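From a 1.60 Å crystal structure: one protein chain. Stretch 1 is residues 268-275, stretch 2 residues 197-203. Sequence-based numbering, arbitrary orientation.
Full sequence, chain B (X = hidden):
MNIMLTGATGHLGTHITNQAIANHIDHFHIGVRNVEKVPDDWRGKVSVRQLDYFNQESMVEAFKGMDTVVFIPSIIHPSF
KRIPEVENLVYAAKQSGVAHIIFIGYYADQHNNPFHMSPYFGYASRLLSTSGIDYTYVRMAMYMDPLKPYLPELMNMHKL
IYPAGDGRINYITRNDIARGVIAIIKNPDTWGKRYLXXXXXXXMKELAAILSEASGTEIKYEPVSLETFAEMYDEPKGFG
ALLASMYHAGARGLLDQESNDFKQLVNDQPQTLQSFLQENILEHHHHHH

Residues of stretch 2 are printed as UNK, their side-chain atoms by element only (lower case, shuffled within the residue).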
# COMPACT_ATOMS: atom_id res chain seq x y z
N ASP B 268 -20.80 -13.32 18.64
CA ASP B 268 -20.46 -14.72 18.90
C ASP B 268 -18.95 -14.87 18.87
O ASP B 268 -18.23 -13.95 18.50
CB ASP B 268 -21.13 -15.62 17.85
CG ASP B 268 -20.90 -17.10 18.12
OD1 ASP B 268 -20.86 -17.50 19.30
OD2 ASP B 268 -20.80 -17.86 17.14
N GLN B 269 -18.47 -16.04 19.29
CA GLN B 269 -17.05 -16.33 19.31
C GLN B 269 -16.66 -17.00 18.00
O GLN B 269 -17.42 -17.80 17.46
CB GLN B 269 -16.72 -17.27 20.47
CG GLN B 269 -16.98 -16.71 21.86
CD GLN B 269 -15.98 -15.64 22.25
OE1 GLN B 269 -14.77 -15.86 22.17
NE2 GLN B 269 -16.47 -14.49 22.68
N PRO B 270 -15.48 -16.68 17.45
CA PRO B 270 -15.07 -17.32 16.20
C PRO B 270 -14.80 -18.80 16.45
O PRO B 270 -14.49 -19.19 17.57
CB PRO B 270 -13.80 -16.55 15.81
CG PRO B 270 -13.25 -16.11 17.13
CD PRO B 270 -14.49 -15.66 17.87
N GLN B 271 -14.94 -19.62 15.42
CA GLN B 271 -14.70 -21.05 15.56
C GLN B 271 -13.21 -21.35 15.65
O GLN B 271 -12.42 -20.84 14.86
CB GLN B 271 -15.30 -21.81 14.38
CG GLN B 271 -15.26 -23.32 14.57
CD GLN B 271 -15.89 -24.07 13.42
OE1 GLN B 271 -16.26 -25.25 13.56
NE2 GLN B 271 -16.02 -23.42 12.27
N THR B 272 -12.83 -22.16 16.63
CA THR B 272 -11.44 -22.54 16.83
C THR B 272 -11.01 -23.55 15.77
O THR B 272 -11.86 -24.17 15.13
CB THR B 272 -11.24 -23.23 18.19
OG1 THR B 272 -11.95 -24.48 18.18
CG2 THR B 272 -11.75 -22.36 19.31
N LEU B 273 -9.71 -23.71 15.59
CA LEU B 273 -9.23 -24.68 14.60
C LEU B 273 -9.64 -26.09 15.01
O LEU B 273 -10.06 -26.90 14.17
CB LEU B 273 -7.70 -24.59 14.46
CG LEU B 273 -7.05 -25.61 13.52
CD1 LEU B 273 -7.67 -25.54 12.14
CD2 LEU B 273 -5.56 -25.32 13.44
N GLN B 274 -9.52 -26.39 16.30
CA GLN B 274 -9.88 -27.71 16.83
C GLN B 274 -11.32 -28.06 16.45
O GLN B 274 -11.61 -29.16 15.98
CB GLN B 274 -9.75 -27.73 18.36
CG GLN B 274 -8.41 -27.27 18.92
CD GLN B 274 -8.35 -25.77 19.17
OE1 GLN B 274 -8.27 -24.97 18.23
NE2 GLN B 274 -8.39 -25.38 20.44
N SER B 275 -12.22 -27.10 16.67
CA SER B 275 -13.63 -27.27 16.37
C SER B 275 -13.85 -27.43 14.87
O SER B 275 -14.64 -28.26 14.43
CB SER B 275 -14.41 -26.06 16.88
OG SER B 275 -15.77 -26.13 16.49
N UNK B 197 -11.24 -8.93 10.74
CA UNK B 197 -11.95 -10.12 11.16
C UNK B 197 -10.88 -11.15 11.50
O UNK B 197 -10.27 -11.75 10.61
c UNK B 197 -13.98 -9.64 9.63
c UNK B 197 -14.84 -10.24 8.53
c UNK B 197 -14.83 -9.32 10.86
c UNK B 197 -12.86 -10.62 10.03
N UNK B 198 -10.65 -11.33 12.80
CA UNK B 198 -9.64 -12.26 13.28
C UNK B 198 -10.27 -13.42 14.05
O UNK B 198 -11.39 -13.30 14.56
c UNK B 198 -8.64 -11.52 14.18
o UNK B 198 -9.28 -10.96 15.31
N UNK B 199 -9.56 -14.54 14.11
CA UNK B 199 -10.06 -15.70 14.83
C UNK B 199 -9.17 -16.02 16.02
O UNK B 199 -9.39 -15.50 17.11
N UNK B 200 -8.17 -16.87 15.81
CA UNK B 200 -7.24 -17.22 16.88
C UNK B 200 -5.81 -17.25 16.37
O UNK B 200 -5.54 -17.69 15.25
c UNK B 200 -10.57 -18.25 19.84
c UNK B 200 -9.27 -18.26 19.36
o UNK B 200 -12.91 -18.60 19.47
c UNK B 200 -11.36 -19.02 17.70
c UNK B 200 -7.59 -18.58 17.49
c UNK B 200 -8.99 -18.65 18.04
c UNK B 200 -10.06 -19.03 17.22
c UNK B 200 -11.61 -18.63 19.01
N UNK B 201 -4.88 -16.78 17.20
CA UNK B 201 -3.46 -16.78 16.85
C UNK B 201 -2.80 -18.02 17.43
O UNK B 201 -2.97 -18.34 18.61
o UNK B 201 -3.25 -14.35 16.78
c UNK B 201 -2.77 -15.53 17.40
N UNK B 202 -2.05 -18.71 16.58
CA UNK B 202 -1.36 -19.93 16.98
C UNK B 202 0.09 -19.86 16.51
O UNK B 202 0.35 -19.42 15.39
c UNK B 202 -4.36 -21.26 15.45
c UNK B 202 -3.46 -21.35 16.52
o UNK B 202 -7.53 -22.13 17.06
c UNK B 202 -6.19 -21.86 16.88
c UNK B 202 -5.72 -21.51 15.63
c UNK B 202 -1.98 -21.15 16.30
c UNK B 202 -5.32 -21.96 17.96
c UNK B 202 -3.96 -21.70 17.77
N UNK B 203 1.02 -20.26 17.36
CA UNK B 203 2.41 -20.29 16.92
C UNK B 203 2.43 -21.62 16.16
O UNK B 203 1.49 -22.41 16.28
o UNK B 203 3.95 -21.62 19.99
c UNK B 203 3.38 -20.31 18.11
o UNK B 203 2.28 -22.32 18.76
c UNK B 203 3.19 -21.50 19.01
O HOH W 1 -7.97 -22.17 19.59

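Position 197 carries four side-chain carbons and no other element. The chain forks at its second carbon into two methyl ends. Its side chain is out of reach of stretch 1. A buried, purely hydrocarbon group forked in this way is leucine, Leu-197.

Position 198 has one carbon followed by one oxygen. Its CA-to-CB bond points away from stretch 1, and the oxygen is hydrogen-bonded elsewhere in the structure. What reaches stretch 1 is the backbone: the carbonyl O of 198 lies 4.2 Å from Pro-270 CG. One carbon and one oxygen make serine, Ser-198.

Position 199 has no side-chain atoms, so it is glycine, Gly-199. Its CA is 5.4 Å from the CA of Pro-270, the closest backbone pairing across the two stretches. Gly-199 O also packs 3.9 Å from Pro-270 CG. The backbone is therefore the whole of its contribution.

Position 200 shows one carbon, then a ring of six carbons bearing one oxygen. The CA-to-CB bond points toward stretch 1, and the ring extends along Pro-270, Gln-271 and Thr-272. A six-carbon ring with a terminal oxygen is tyrosine, Tyr-200. Its OH donates a short hydrogen bond to Pro-270 O, at 2.5 Å. The ring edge is also turned to the carbonyl of Gln-271, with Tyr-200 CE1 3.5 Å from Gln-271 O. One face is covered by the methyl of Thr-272: CG2 sits 4.1 Å from the centroid of the Tyr-200 ring, a CH-pi contact. Pro-270 CG adds an apolar contact, 3.5 Å from Tyr-200 CE1.

Position 201 again has one carbon and one oxygen. It lies out of reach of stretch 1, as expected where side chains alternate along a strand. Its oxygen is hydrogen-bonded elsewhere in the structure. This is serine, Ser-201.

Position 202 repeats the pattern of 200: one carbon, then a six-carbon ring with one oxygen. Its CA-to-CB bond also points toward stretch 1, and its oxygen ends beside the first turn of the helix. It is tyrosine, Tyr-202. Leu-273 N donates to Tyr-202 OH at 3.1 Å, and the angle of 173° is nearly straight. Leu-273 CB packs 3.8 Å from Tyr-202 CE2. Water 1 lies 2.6 Å from Tyr-202 OH and donates to Gln-274 OE1 at 3.1 Å, linking the two side chains.

Position 203 has two carbons, the second carrying two oxygens. It does not touch stretch 1. A carboxylate this close to the backbone is aspartate, Asp-203. It is an N-cap, and its side chain caps a backbone N just past the stretch.

The contact rests on two tyrosines from one strand. Tyr-200 holds the loop through Pro-270 O, while Tyr-202 takes the N-H of Leu-273 at the helix start. Between these two anchors, Thr-272 lays its methyl on the Tyr-200 ring and caps the helix by accepting from Ser-275 N at its own OG1, 3.0 Å away.

Stretch 2 (197-203) LSGYSYD
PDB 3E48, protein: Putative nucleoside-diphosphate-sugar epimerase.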